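Probable intron-encoded endonuclease 1 (Wickerhamomyces canadensis, PDB 6X1J) is a LAGLIDADG homing endonuclease that binds and cuts a specific DNA target, acting in the homing of a mitochondrial 21S rRNA gene intron. Local coordinates at residues Ile22-Tyr25 with Lys26-Trp29; Lys128-Val132 with Leu133-Thr137; Thr30-Ser33 with Lys34-Glu38; Tyr218-Pro221 with Glu222-Tyr225; Asp113-Gly116 with Tyr117-Glu121. All coordinates share one frame; numbering follows the deposited sequence.

Contact 1 (Ile22-Tyr25 with Lys26-Trp29); sequences IKDY and KKQW. With nucleotides of chain C.
Tyr25, near the end of helix 20-26, meets Trp29 of the loop that follows, as an offset edge-to-face pair. With CG anti to its backbone N (chi1 174°), the phenol comes beside the indole, whose six-membered ring turns its edge to one phenol face. The ring centroids are 4.9 Å apart and the planes stand at 60°. Gln28 crosses Tyr25 at about a right angle, its NE2 beside CD1. The last helical turn is closed by Lys26 N donating to Ile22 O at 3.0 Å. Gln28 N bonds to Tyr25 O at 3.0 Å, coming from above the carbonyl plane. The bond from Trp29 N to Lys26 O closes a type I turn over Lys26 to Trp29, and Lys26 O also accepts from His109 NE2. Two side-chain ends bond to other parts of the chain: Tyr25 OH to the carbonyl of Glu80, Gln28 OE1 to the N-H of Ile7. Two lysines serve the DNA backbone of chain C. Lys26 runs extended beside Ile22, its CE 3.7 Å from Ile22 CG2, and its NZ donates to OP1 of DA7 of chain C at 2.8 Å. The same NZ also bonds to the carbonyl of Glu108. Lys23 NZ reaches OP1 of DT6 of chain C at 3.2 Å and also bonds to Asn18 OD1. Asp24 and Lys27 lie alongside each other, with Asp24 OD1 4.3 Å from Lys27 NZ, beyond a salt bridge. Loop residues Lys9 and Leu12 touch Tyr25, Glu80 touches Trp29, and the loop beyond leads to helix 34-45.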
# COMPACT_ATOMS: atom_id res chain seq x y z
N ILE A 22 -0.14 19.87 -18.94
CA ILE A 22 0.14 18.93 -17.81
C ILE A 22 0.60 19.76 -16.60
O ILE A 22 -0.01 19.60 -15.51
CB ILE A 22 1.18 17.85 -18.18
CG1 ILE A 22 0.75 16.97 -19.36
CG2 ILE A 22 1.49 17.01 -16.95
CD1 ILE A 22 1.84 16.03 -19.86
N LYS A 23 1.61 20.63 -16.78
CA LYS A 23 2.17 21.45 -15.67
C LYS A 23 1.07 22.37 -15.13
O LYS A 23 0.99 22.53 -13.89
CB LYS A 23 3.39 22.24 -16.09
CG LYS A 23 4.42 21.43 -16.85
CD LYS A 23 5.77 22.05 -16.90
CE LYS A 23 6.62 21.31 -17.90
NZ LYS A 23 8.06 21.39 -17.57
N ASP A 24 0.24 22.93 -16.02
CA ASP A 24 -0.89 23.82 -15.62
C ASP A 24 -1.94 22.98 -14.87
O ASP A 24 -2.48 23.49 -13.89
CB ASP A 24 -1.44 24.59 -16.83
CG ASP A 24 -0.53 25.73 -17.30
OD1 ASP A 24 0.33 26.18 -16.50
OD2 ASP A 24 -0.69 26.16 -18.46
N TYR A 25 -2.25 21.76 -15.34
CA TYR A 25 -3.19 20.82 -14.66
C TYR A 25 -2.75 20.55 -13.20
O TYR A 25 -3.64 20.64 -12.30
CB TYR A 25 -3.34 19.52 -15.47
CG TYR A 25 -4.15 18.44 -14.79
CD1 TYR A 25 -5.54 18.48 -14.78
CD2 TYR A 25 -3.53 17.39 -14.12
CE1 TYR A 25 -6.29 17.49 -14.15
CE2 TYR A 25 -4.26 16.40 -13.49
CZ TYR A 25 -5.64 16.45 -13.50
OH TYR A 25 -6.36 15.47 -12.88
N LYS A 26 -1.45 20.31 -12.96
CA LYS A 26 -0.88 19.98 -11.61
C LYS A 26 -1.18 21.03 -10.54
O LYS A 26 -1.42 20.63 -9.39
CB LYS A 26 0.63 19.80 -11.69
CG LYS A 26 0.99 18.55 -12.45
CD LYS A 26 2.45 18.33 -12.51
CE LYS A 26 2.73 17.18 -13.43
NZ LYS A 26 4.13 16.76 -13.38
N LYS A 27 -1.18 22.32 -10.89
CA LYS A 27 -1.40 23.41 -9.90
C LYS A 27 -2.85 23.37 -9.40
O LYS A 27 -3.20 24.12 -8.46
CB LYS A 27 -1.14 24.80 -10.49
CG LYS A 27 0.07 24.93 -11.41
CD LYS A 27 0.34 26.40 -11.75
CE LYS A 27 1.25 26.60 -12.93
NZ LYS A 27 2.48 25.78 -12.81
N GLN A 28 -3.71 22.54 -10.01
CA GLN A 28 -5.11 22.38 -9.54
C GLN A 28 -5.09 21.57 -8.22
O GLN A 28 -6.18 21.45 -7.58
CB GLN A 28 -5.99 21.75 -10.64
CG GLN A 28 -6.50 22.74 -11.68
CD GLN A 28 -6.82 22.16 -13.04
OE1 GLN A 28 -7.18 22.88 -13.97
NE2 GLN A 28 -6.64 20.86 -13.20
N TRP A 29 -3.92 21.05 -7.83
CA TRP A 29 -3.70 20.24 -6.60
C TRP A 29 -2.35 20.57 -5.96
O TRP A 29 -1.33 20.53 -6.68
CB TRP A 29 -3.79 18.73 -6.93
CG TRP A 29 -5.21 18.35 -7.20
CD1 TRP A 29 -6.22 18.21 -6.29
CD2 TRP A 29 -5.79 18.22 -8.50
NE1 TRP A 29 -7.40 17.95 -6.94
CE2 TRP A 29 -7.17 17.96 -8.29
CE3 TRP A 29 -5.28 18.27 -9.79
CZ2 TRP A 29 -8.05 17.75 -9.36
CZ3 TRP A 29 -6.15 18.07 -10.84
CH2 TRP A 29 -7.51 17.82 -10.62
P DT C 6 9.44 18.57 -15.24
OP1 DT C 6 8.17 19.33 -15.18
OP2 DT C 6 10.29 18.33 -14.03
O5' DT C 6 9.04 17.17 -15.87
C5' DT C 6 8.02 17.07 -16.88
C4' DT C 6 7.93 15.64 -17.35
O4' DT C 6 9.10 15.24 -18.11
C3' DT C 6 7.79 14.58 -16.24
O3' DT C 6 6.70 13.71 -16.52
C2' DT C 6 9.10 13.83 -16.26
C1' DT C 6 9.43 13.92 -17.73
N1 DT C 6 10.80 13.62 -18.19
C2 DT C 6 10.91 13.10 -19.45
O2 DT C 6 9.95 12.91 -20.18
N3 DT C 6 12.20 12.82 -19.84
C4 DT C 6 13.35 12.96 -19.10
O4 DT C 6 14.43 12.65 -19.59
C5 DT C 6 13.16 13.51 -17.77
C7 DT C 6 14.35 13.72 -16.89
C6 DT C 6 11.91 13.81 -17.39
P DA C 7 5.45 13.68 -15.51
OP1 DA C 7 4.83 15.03 -15.43
OP2 DA C 7 5.96 13.03 -14.23
O5' DA C 7 4.45 12.71 -16.27
C5' DA C 7 3.53 13.18 -17.26
C4' DA C 7 3.34 12.12 -18.31
O4' DA C 7 4.62 11.84 -18.92
C3' DA C 7 2.82 10.77 -17.80
O3' DA C 7 1.69 10.37 -18.61
C2' DA C 7 4.07 9.90 -17.75
C1' DA C 7 4.95 10.46 -18.86
N9 DA C 7 6.38 10.37 -18.58
C8 DA C 7 6.98 10.76 -17.41
N7 DA C 7 8.28 10.59 -17.40
C5 DA C 7 8.56 10.06 -18.66
C6 DA C 7 9.76 9.69 -19.28
N6 DA C 7 10.95 9.77 -18.68
N1 DA C 7 9.70 9.20 -20.53
C2 DA C 7 8.50 9.12 -21.13
N3 DA C 7 7.30 9.46 -20.65
C4 DA C 7 7.40 9.94 -19.40

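Contact 2 (Lys128-Val132 with Leu133-Thr137); sequences KPDLV and LNYIT
Leu131, in the short helix 131-134, and Ile136, just after it, form the tight part. Leu131 CD1 packs on Ile136 CG1 at 3.9 Å, and Val132 CG2 meets Ile136 CD1 at 4.0 Å. All three side chains are buried. Leu131 and Val132 lean on Leu178 of helix 172-186, while Ile136 reaches Ile41 and Leu45 of helix 34-45. The backbone is gripped here as well. Leu131 O accepts from Tyr135 N at 3.0 Å and from Ile136 N at 3.3 Å, the two donors arriving from opposite faces of its plane. The ring of Tyr135 also brings its edge to this oxygen.

The other side is more polar and looser. Leu133 and Asn134 are exposed, and a water links Pro129 O to Leu133 N. Asp130 stands at the N-cap position but makes no capping bond with its side chain. With CG set between its backbone N and carbonyl carbon (chi1 72°), the carboxylate instead meets the amide of Asn134. Asn134 ND2 donates to Asp130 OD2, with the carboxylate and amide planes 75° apart. The modelled length is very short and carries little weight. Asp130 O receives Asn134 N at 2.9 Å.

Asn134 is thus held chiefly by the Asp130 backbone, while Asp130 OD1 bonds to Tyr118 OH. That bond, and the Asn134 side-chain one if real, would tend to stabilise the negative charge and favour the ionised carboxylate.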
# COMPACT_ATOMS: atom_id res chain seq x y z
N LYS A 128 9.88 5.03 10.63
CA LYS A 128 10.11 6.21 11.48
C LYS A 128 9.55 5.93 12.85
O LYS A 128 8.50 5.30 12.96
CB LYS A 128 9.47 7.45 10.84
CG LYS A 128 10.30 8.06 9.73
CD LYS A 128 11.29 9.08 10.28
CE LYS A 128 12.45 9.35 9.36
NZ LYS A 128 12.00 10.13 8.20
N PRO A 129 10.25 6.35 13.94
CA PRO A 129 9.82 6.03 15.28
C PRO A 129 8.41 6.54 15.58
O PRO A 129 7.80 5.91 16.43
CB PRO A 129 10.84 6.71 16.21
CG PRO A 129 12.06 6.98 15.33
CD PRO A 129 11.54 7.08 13.91
N ASP A 130 7.88 7.56 14.87
CA ASP A 130 6.53 8.08 15.27
C ASP A 130 5.47 7.71 14.22
O ASP A 130 4.34 8.30 14.25
CB ASP A 130 6.56 9.57 15.55
CG ASP A 130 6.72 10.46 14.33
OD1 ASP A 130 7.54 10.10 13.44
OD2 ASP A 130 6.04 11.51 14.30
N LEU A 131 5.85 6.88 13.26
CA LEU A 131 4.91 6.47 12.17
C LEU A 131 3.56 6.02 12.76
O LEU A 131 2.50 6.55 12.33
CB LEU A 131 5.53 5.33 11.37
CG LEU A 131 4.56 4.58 10.45
CD1 LEU A 131 3.95 5.53 9.42
CD2 LEU A 131 5.33 3.47 9.76
N VAL A 132 3.57 5.06 13.68
CA VAL A 132 2.31 4.47 14.16
C VAL A 132 1.51 5.55 14.91
O VAL A 132 0.33 5.80 14.54
CB VAL A 132 2.54 3.22 15.04
CG1 VAL A 132 1.28 2.79 15.77
CG2 VAL A 132 3.10 2.06 14.23
N LEU A 133 2.17 6.24 15.86
CA LEU A 133 1.47 7.19 16.75
C LEU A 133 0.84 8.26 15.86
O LEU A 133 -0.36 8.51 15.99
CB LEU A 133 2.41 7.80 17.81
CG LEU A 133 1.71 8.81 18.76
CD1 LEU A 133 0.77 8.10 19.72
CD2 LEU A 133 2.69 9.70 19.54
N ASN A 134 1.60 8.87 14.97
CA ASN A 134 1.14 10.15 14.37
C ASN A 134 0.44 9.93 13.01
O ASN A 134 -0.16 10.89 12.57
CB ASN A 134 2.27 11.18 14.31
CG ASN A 134 2.79 11.57 15.68
OD1 ASN A 134 2.02 11.62 16.64
ND2 ASN A 134 4.09 11.83 15.79
N TYR A 135 0.52 8.75 12.35
CA TYR A 135 0.11 8.64 10.91
C TYR A 135 -0.81 7.45 10.62
O TYR A 135 -1.72 7.67 9.83
CB TYR A 135 1.31 8.58 9.96
CG TYR A 135 2.16 9.83 10.02
CD1 TYR A 135 1.85 10.95 9.26
CD2 TYR A 135 3.24 9.90 10.88
CE1 TYR A 135 2.61 12.11 9.35
CE2 TYR A 135 4.01 11.05 10.99
CZ TYR A 135 3.70 12.15 10.22
OH TYR A 135 4.49 13.26 10.33
N ILE A 136 -0.54 6.25 11.17
CA ILE A 136 -1.32 5.03 10.80
C ILE A 136 -2.73 5.12 11.40
O ILE A 136 -2.85 5.17 12.60
CB ILE A 136 -0.58 3.77 11.21
CG1 ILE A 136 0.68 3.57 10.37
CG2 ILE A 136 -1.52 2.58 11.11
CD1 ILE A 136 1.40 2.26 10.58
N THR A 137 -3.77 5.16 10.57
CA THR A 137 -5.18 5.00 11.03
C THR A 137 -5.68 3.59 10.61
O THR A 137 -4.96 2.82 9.96
CB THR A 137 -6.04 6.16 10.49
OG1 THR A 137 -6.26 5.96 9.09
CG2 THR A 137 -5.39 7.52 10.72
O HOH W 1 4.87 5.24 16.40

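Contact 3 (Thr30-Ser33 with Lys34-Glu38); sequences TTLS and KIQEE
The backbone passes from an extended Leu32 and Ser33 straight into helix 34-45, and the first turn closes with Glu37 N donating to Ser33 O at 2.9 Å. Ser33 is the N-cap. Its OG lies between the backbone N and the carbonyl carbon (chi1 68°), a position facing the start of the helix, where it accepts from Gln36 N at 3.0 Å in a nearly straight bond of 160°. The Gln36 side chain turns back over the cap, and OE1 accepts from Ser33 N at 3.0 Å, the donor tilted 21° from the amide carbonyl plane. The two reciprocal bonds make a capping box, which provides partners for N-H groups at the helix start. The capped helix 34-45 runs to metal-binding Gly46 and Asp47, consistent with a LAGLIDADG helix of this family. Gln36 NE2 points onward to Glu80 OE1 and to the carbonyl of Val77. A leucine in place of Gln36 would probably leave Ser33 N without its side-chain acceptor and Glu80 without an amide donor. Leu32 crosses Gln36 at about a right angle, CB to CB at 4.0 Å, and its other contacts include Tyr81 and Phe112. Lys34 bends at its last torsion so that NZ meets Glu38 OE2 at 2.9 Å. This salt bridge uses the syn lone pair of the carboxylate. The other oxygen, Glu38 OE1, bonds to Thr137 OG1.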
# COMPACT_ATOMS: atom_id res chain seq x y z
N THR A 30 -2.35 20.71 -4.64
CA THR A 30 -1.16 21.02 -3.81
C THR A 30 -0.90 19.90 -2.77
O THR A 30 0.21 19.42 -2.74
CB THR A 30 -1.29 22.44 -3.23
OG1 THR A 30 -2.42 22.50 -2.37
CG2 THR A 30 -1.50 23.52 -4.27
N THR A 31 -1.88 19.49 -1.95
CA THR A 31 -1.66 18.45 -0.89
C THR A 31 -2.60 17.22 -1.07
O THR A 31 -3.72 17.38 -1.58
CB THR A 31 -1.76 19.08 0.51
OG1 THR A 31 -3.08 19.58 0.66
CG2 THR A 31 -0.80 20.24 0.71
N LEU A 32 -2.18 16.03 -0.63
CA LEU A 32 -3.08 14.84 -0.63
C LEU A 32 -4.22 15.14 0.34
O LEU A 32 -3.99 15.85 1.30
CB LEU A 32 -2.33 13.57 -0.23
CG LEU A 32 -1.21 13.17 -1.19
CD1 LEU A 32 -0.51 11.90 -0.73
CD2 LEU A 32 -1.72 13.03 -2.63
N SER A 33 -5.42 14.68 0.02
CA SER A 33 -6.57 14.63 0.95
C SER A 33 -6.17 13.76 2.15
O SER A 33 -5.21 12.94 2.00
CB SER A 33 -7.81 14.11 0.23
OG SER A 33 -7.65 12.72 -0.12
N LYS A 34 -6.90 13.91 3.26
CA LYS A 34 -6.85 13.01 4.42
C LYS A 34 -6.97 11.55 3.92
O LYS A 34 -6.10 10.73 4.31
CB LYS A 34 -7.95 13.37 5.42
CG LYS A 34 -7.83 12.72 6.80
CD LYS A 34 -8.90 13.16 7.81
CE LYS A 34 -8.66 12.70 9.23
NZ LYS A 34 -8.98 11.27 9.47
N ILE A 35 -7.98 11.26 3.07
CA ILE A 35 -8.24 9.88 2.59
C ILE A 35 -7.02 9.37 1.83
O ILE A 35 -6.57 8.22 2.08
CB ILE A 35 -9.51 9.79 1.74
CG1 ILE A 35 -10.75 9.96 2.61
CG2 ILE A 35 -9.50 8.48 0.96
CD1 ILE A 35 -12.06 9.93 1.85
N GLN A 36 -6.51 10.17 0.92
CA GLN A 36 -5.38 9.75 0.07
C GLN A 36 -4.16 9.52 0.94
O GLN A 36 -3.40 8.56 0.67
CB GLN A 36 -5.11 10.82 -0.98
CG GLN A 36 -6.18 10.84 -2.05
CD GLN A 36 -6.20 12.08 -2.91
OE1 GLN A 36 -5.74 13.16 -2.53
NE2 GLN A 36 -6.72 11.90 -4.11
N GLU A 37 -3.97 10.36 1.95
CA GLU A 37 -2.73 10.34 2.75
C GLU A 37 -2.75 9.01 3.50
O GLU A 37 -1.73 8.33 3.45
CB GLU A 37 -2.65 11.56 3.68
CG GLU A 37 -1.37 11.61 4.49
CD GLU A 37 -1.44 12.51 5.71
OE1 GLU A 37 -2.01 13.61 5.59
OE2 GLU A 37 -0.93 12.11 6.80
N GLU A 38 -3.87 8.71 4.16
CA GLU A 38 -4.04 7.53 5.06
C GLU A 38 -4.03 6.27 4.21
O GLU A 38 -3.37 5.31 4.61
CB GLU A 38 -5.29 7.64 5.95
CG GLU A 38 -5.20 8.81 6.92
CD GLU A 38 -6.45 9.06 7.76
OE1 GLU A 38 -7.31 8.15 7.87
OE2 GLU A 38 -6.55 10.16 8.31

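Contact 4 (Tyr218-Pro221 with Glu222-Tyr225); sequences YIIP and EMKY
Lys224 folds back over Ile219 and closes this turn with its side chain. Its chain bends at chi2 (-84°) and again at the last torsion, which brings CD to 3.8 Å from Ile219 CG2. NZ can then donate to Ile219 O at 2.8 Å, tilted 24° from the carbonyl plane. The same NZ bonds to Asn216 OD1. A methionine in place of Lys224 would probably leave Ile219 O and Asn216 without this shared donor. The backbone adds one bond, Met223 N to Ile220 O at 3.0 Å, the donor standing above the carbonyl plane. Ile220 holds CG1 between its backbone N and carbonyl carbon (chi1 68°), and there it runs alongside Met223, with CG1 3.9 Å from Met223 CG. Glu222 bends at chi2 and lies beside Pro221. Its OE1 comes to 3.5 Å from Ile220 CD1, a carboxylate oxygen resting on a methyl. A water donates to Pro221 O and accepts weakly from Tyr225 N. Tyr225 packs on a DNA phosphate. The turn follows helix 208-215 and lies between two other helices: Ile219 and Met223 touch Met146 of helix 138-148, while Ile220 and Met223 touch Tyr70 of helix 68-77.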
# COMPACT_ATOMS: atom_id res chain seq x y z
N TYR A 218 -13.22 -1.00 5.40
CA TYR A 218 -12.42 -0.44 4.28
C TYR A 218 -12.12 -1.49 3.20
O TYR A 218 -11.63 -1.16 2.06
CB TYR A 218 -11.14 0.19 4.85
CG TYR A 218 -11.37 1.36 5.79
CD1 TYR A 218 -11.78 2.59 5.29
CD2 TYR A 218 -11.24 1.25 7.17
CE1 TYR A 218 -12.00 3.68 6.13
CE2 TYR A 218 -11.48 2.32 8.03
CZ TYR A 218 -11.86 3.55 7.50
OH TYR A 218 -12.09 4.66 8.28
N ILE A 219 -12.31 -2.77 3.52
CA ILE A 219 -11.87 -3.87 2.61
C ILE A 219 -12.86 -3.96 1.44
O ILE A 219 -14.04 -4.15 1.70
CB ILE A 219 -11.80 -5.21 3.34
CG1 ILE A 219 -10.85 -5.17 4.55
CG2 ILE A 219 -11.42 -6.30 2.36
CD1 ILE A 219 -9.39 -5.08 4.17
N ILE A 220 -12.39 -3.88 0.20
CA ILE A 220 -13.29 -3.88 -1.00
C ILE A 220 -13.70 -5.33 -1.19
O ILE A 220 -13.06 -6.22 -0.62
CB ILE A 220 -12.60 -3.30 -2.25
CG1 ILE A 220 -11.48 -4.22 -2.76
CG2 ILE A 220 -12.10 -1.89 -1.98
CD1 ILE A 220 -10.98 -3.90 -4.15
N PRO A 221 -14.81 -5.58 -1.92
CA PRO A 221 -15.39 -6.93 -2.01
C PRO A 221 -14.43 -7.98 -2.56
O PRO A 221 -14.48 -9.08 -2.10
CB PRO A 221 -16.60 -6.72 -2.93
CG PRO A 221 -16.97 -5.25 -2.75
CD PRO A 221 -15.62 -4.56 -2.62
N GLU A 222 -13.54 -7.61 -3.46
CA GLU A 222 -12.61 -8.57 -4.12
C GLU A 222 -11.42 -8.86 -3.20
O GLU A 222 -10.54 -9.70 -3.59
CB GLU A 222 -12.11 -8.03 -5.47
CG GLU A 222 -13.22 -7.76 -6.50
CD GLU A 222 -14.12 -6.54 -6.28
OE1 GLU A 222 -13.71 -5.58 -5.53
OE2 GLU A 222 -15.25 -6.53 -6.85
N MET A 223 -11.32 -8.18 -2.05
CA MET A 223 -10.19 -8.46 -1.10
C MET A 223 -10.68 -9.05 0.24
O MET A 223 -9.83 -9.36 1.14
CB MET A 223 -9.36 -7.18 -0.91
CG MET A 223 -8.56 -6.79 -2.16
SD MET A 223 -7.49 -8.11 -2.73
CE MET A 223 -6.31 -7.34 -3.83
N LYS A 224 -11.97 -9.28 0.41
CA LYS A 224 -12.47 -9.79 1.71
C LYS A 224 -11.88 -11.18 1.99
O LYS A 224 -11.76 -11.53 3.17
CB LYS A 224 -13.98 -9.93 1.74
CG LYS A 224 -14.73 -8.63 1.59
CD LYS A 224 -14.88 -7.89 2.88
CE LYS A 224 -15.99 -6.86 2.83
NZ LYS A 224 -15.58 -5.60 3.48
N TYR A 225 -11.48 -11.91 0.95
CA TYR A 225 -11.03 -13.31 1.07
C TYR A 225 -9.78 -13.40 1.96
O TYR A 225 -9.54 -14.50 2.53
CB TYR A 225 -10.76 -13.94 -0.29
CG TYR A 225 -9.48 -13.52 -0.94
CD1 TYR A 225 -9.44 -12.39 -1.74
CD2 TYR A 225 -8.31 -14.23 -0.74
CE1 TYR A 225 -8.26 -12.00 -2.35
CE2 TYR A 225 -7.12 -13.84 -1.34
CZ TYR A 225 -7.09 -12.71 -2.14
OH TYR A 225 -5.94 -12.30 -2.74
O HOH W 2 -13.19 -11.48 -1.48

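Contact 5 (Asp113-Gly116 with Tyr117-Glu121); sequences DKLG and YYFME
Tyr117 lies back along helix 113-119 toward Asp113, one turn earlier. Its CB is 3.5 Å from Asp113 O. CG swings beside the backbone N (chi1 -77°), which brings the ring beside that carbonyl, and CD2 comes to 3.3 Å from the same oxygen. CD2 is also 4.3 Å from Asp113 CB. At the tip, OH donates to a water at 3.3 Å, and this water gives a proton to Asp113 OD2. The ring meets Phe59 edge-to-face. Asp113 O is itself bound by Tyr117 N at 2.7 Å. The helix runs on through the bonds from Tyr118 N to Lys114 O and from Phe119 N to Leu115 O, and ends with Met120 N on Gly116 O at 2.9 Å. Met120 is the first residue to leave helical angles. On the buried side Leu115 CD2 touches Phe119 CE2 at 4.3 Å, and both side chains face helix 34-45, on Ile41 and Ile44. Tyr118 packs on Leu131 of helix 131-134. The Asp113 carboxylate takes His58 ND1, the N-H of Phe59 and the water, three donors that would favour its negative charge.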
# COMPACT_ATOMS: atom_id res chain seq x y z
N ASP A 113 5.69 14.32 -1.82
CA ASP A 113 7.05 14.53 -1.26
C ASP A 113 7.10 14.27 0.25
O ASP A 113 8.10 13.66 0.70
CB ASP A 113 7.54 15.95 -1.55
CG ASP A 113 8.18 16.14 -2.92
OD1 ASP A 113 8.34 15.14 -3.66
OD2 ASP A 113 8.51 17.29 -3.22
N LYS A 114 6.13 14.78 1.01
CA LYS A 114 6.07 14.62 2.47
C LYS A 114 6.19 13.13 2.86
O LYS A 114 7.06 12.79 3.69
CB LYS A 114 4.77 15.19 3.03
CG LYS A 114 4.73 15.13 4.56
CD LYS A 114 3.47 15.66 5.17
CE LYS A 114 2.36 14.63 5.14
NZ LYS A 114 1.10 15.23 5.62
N LEU A 115 5.33 12.27 2.30
CA LEU A 115 5.35 10.80 2.56
C LEU A 115 6.55 10.17 1.85
O LEU A 115 7.16 9.26 2.41
CB LEU A 115 4.02 10.18 2.15
CG LEU A 115 2.86 10.55 3.09
CD1 LEU A 115 1.54 10.00 2.57
CD2 LEU A 115 3.09 10.02 4.49
N GLY A 116 6.96 10.70 0.72
CA GLY A 116 8.19 10.17 0.10
C GLY A 116 9.41 10.35 1.00
O GLY A 116 10.19 9.37 1.12
N TYR A 117 9.62 11.56 1.58
CA TYR A 117 10.82 11.85 2.42
C TYR A 117 10.66 11.16 3.77
O TYR A 117 11.66 10.72 4.32
CB TYR A 117 11.10 13.36 2.52
CG TYR A 117 11.76 13.93 1.29
CD1 TYR A 117 13.01 13.48 0.85
CD2 TYR A 117 11.14 14.92 0.53
CE1 TYR A 117 13.61 13.99 -0.29
CE2 TYR A 117 11.73 15.45 -0.61
CZ TYR A 117 12.97 14.97 -1.03
OH TYR A 117 13.55 15.53 -2.14
N TYR A 118 9.41 10.96 4.22
CA TYR A 118 9.12 10.34 5.52
C TYR A 118 9.50 8.86 5.51
O TYR A 118 10.05 8.37 6.55
CB TYR A 118 7.65 10.59 5.88
CG TYR A 118 7.32 10.19 7.28
CD1 TYR A 118 7.62 11.03 8.34
CD2 TYR A 118 6.77 8.96 7.55
CE1 TYR A 118 7.37 10.64 9.65
CE2 TYR A 118 6.50 8.56 8.85
CZ TYR A 118 6.81 9.40 9.91
OH TYR A 118 6.55 9.01 11.18
N PHE A 119 9.27 8.17 4.39
CA PHE A 119 9.45 6.70 4.24
C PHE A 119 10.79 6.33 3.61
O PHE A 119 11.32 5.25 3.94
CB PHE A 119 8.34 6.09 3.37
CG PHE A 119 7.15 5.72 4.19
CD1 PHE A 119 7.17 4.57 4.96
CD2 PHE A 119 6.05 6.56 4.27
CE1 PHE A 119 6.09 4.26 5.77
CE2 PHE A 119 4.97 6.24 5.08
CZ PHE A 119 4.99 5.09 5.82
N MET A 120 11.27 7.13 2.67
CA MET A 120 12.46 6.69 1.89
C MET A 120 13.72 7.41 2.39
O MET A 120 13.70 8.64 2.50
CB MET A 120 12.27 6.96 0.39
CG MET A 120 11.03 6.33 -0.18
SD MET A 120 11.12 4.49 -0.18
CE MET A 120 9.55 4.26 0.63
N GLU A 121 14.79 6.66 2.56
CA GLU A 121 16.09 7.13 3.08
C GLU A 121 17.15 6.22 2.46
O GLU A 121 17.16 5.04 2.82
CB GLU A 121 16.06 7.02 4.60
CG GLU A 121 17.22 7.68 5.33
CD GLU A 121 17.13 7.53 6.84
OE1 GLU A 121 16.70 8.52 7.51
OE2 GLU A 121 17.46 6.41 7.33
O HOH W 3 11.23 16.58 -4.22

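Overall arrangement
Contacts 1 and 3 adjoin in sequence, their centres 16 Å apart, and lead from helix 20-26, whose lysines hold DNA phosphates, to the start of helix 34-45. Contact 3 touches contact 2, where Glu38 OE1 lies 2.7 Å from Thr137 OG1, and contact 5, through a long, weak ion pair of Glu37 OE1 and Lys114 NZ. Contacts 2 and 5 are the closest pair, with centres 13 Å apart; Lys128 NZ lies 3.1 Å from Tyr118 O. Contact 4 stands apart, about 28 Å from contact 5 between centres. Gly46 and Asp148 bind one potassium ion, Asp47 and Asp147 another. A bound potassium lies about 8 Å from the Met223 side chain, and one about 9 Å from that of Met120.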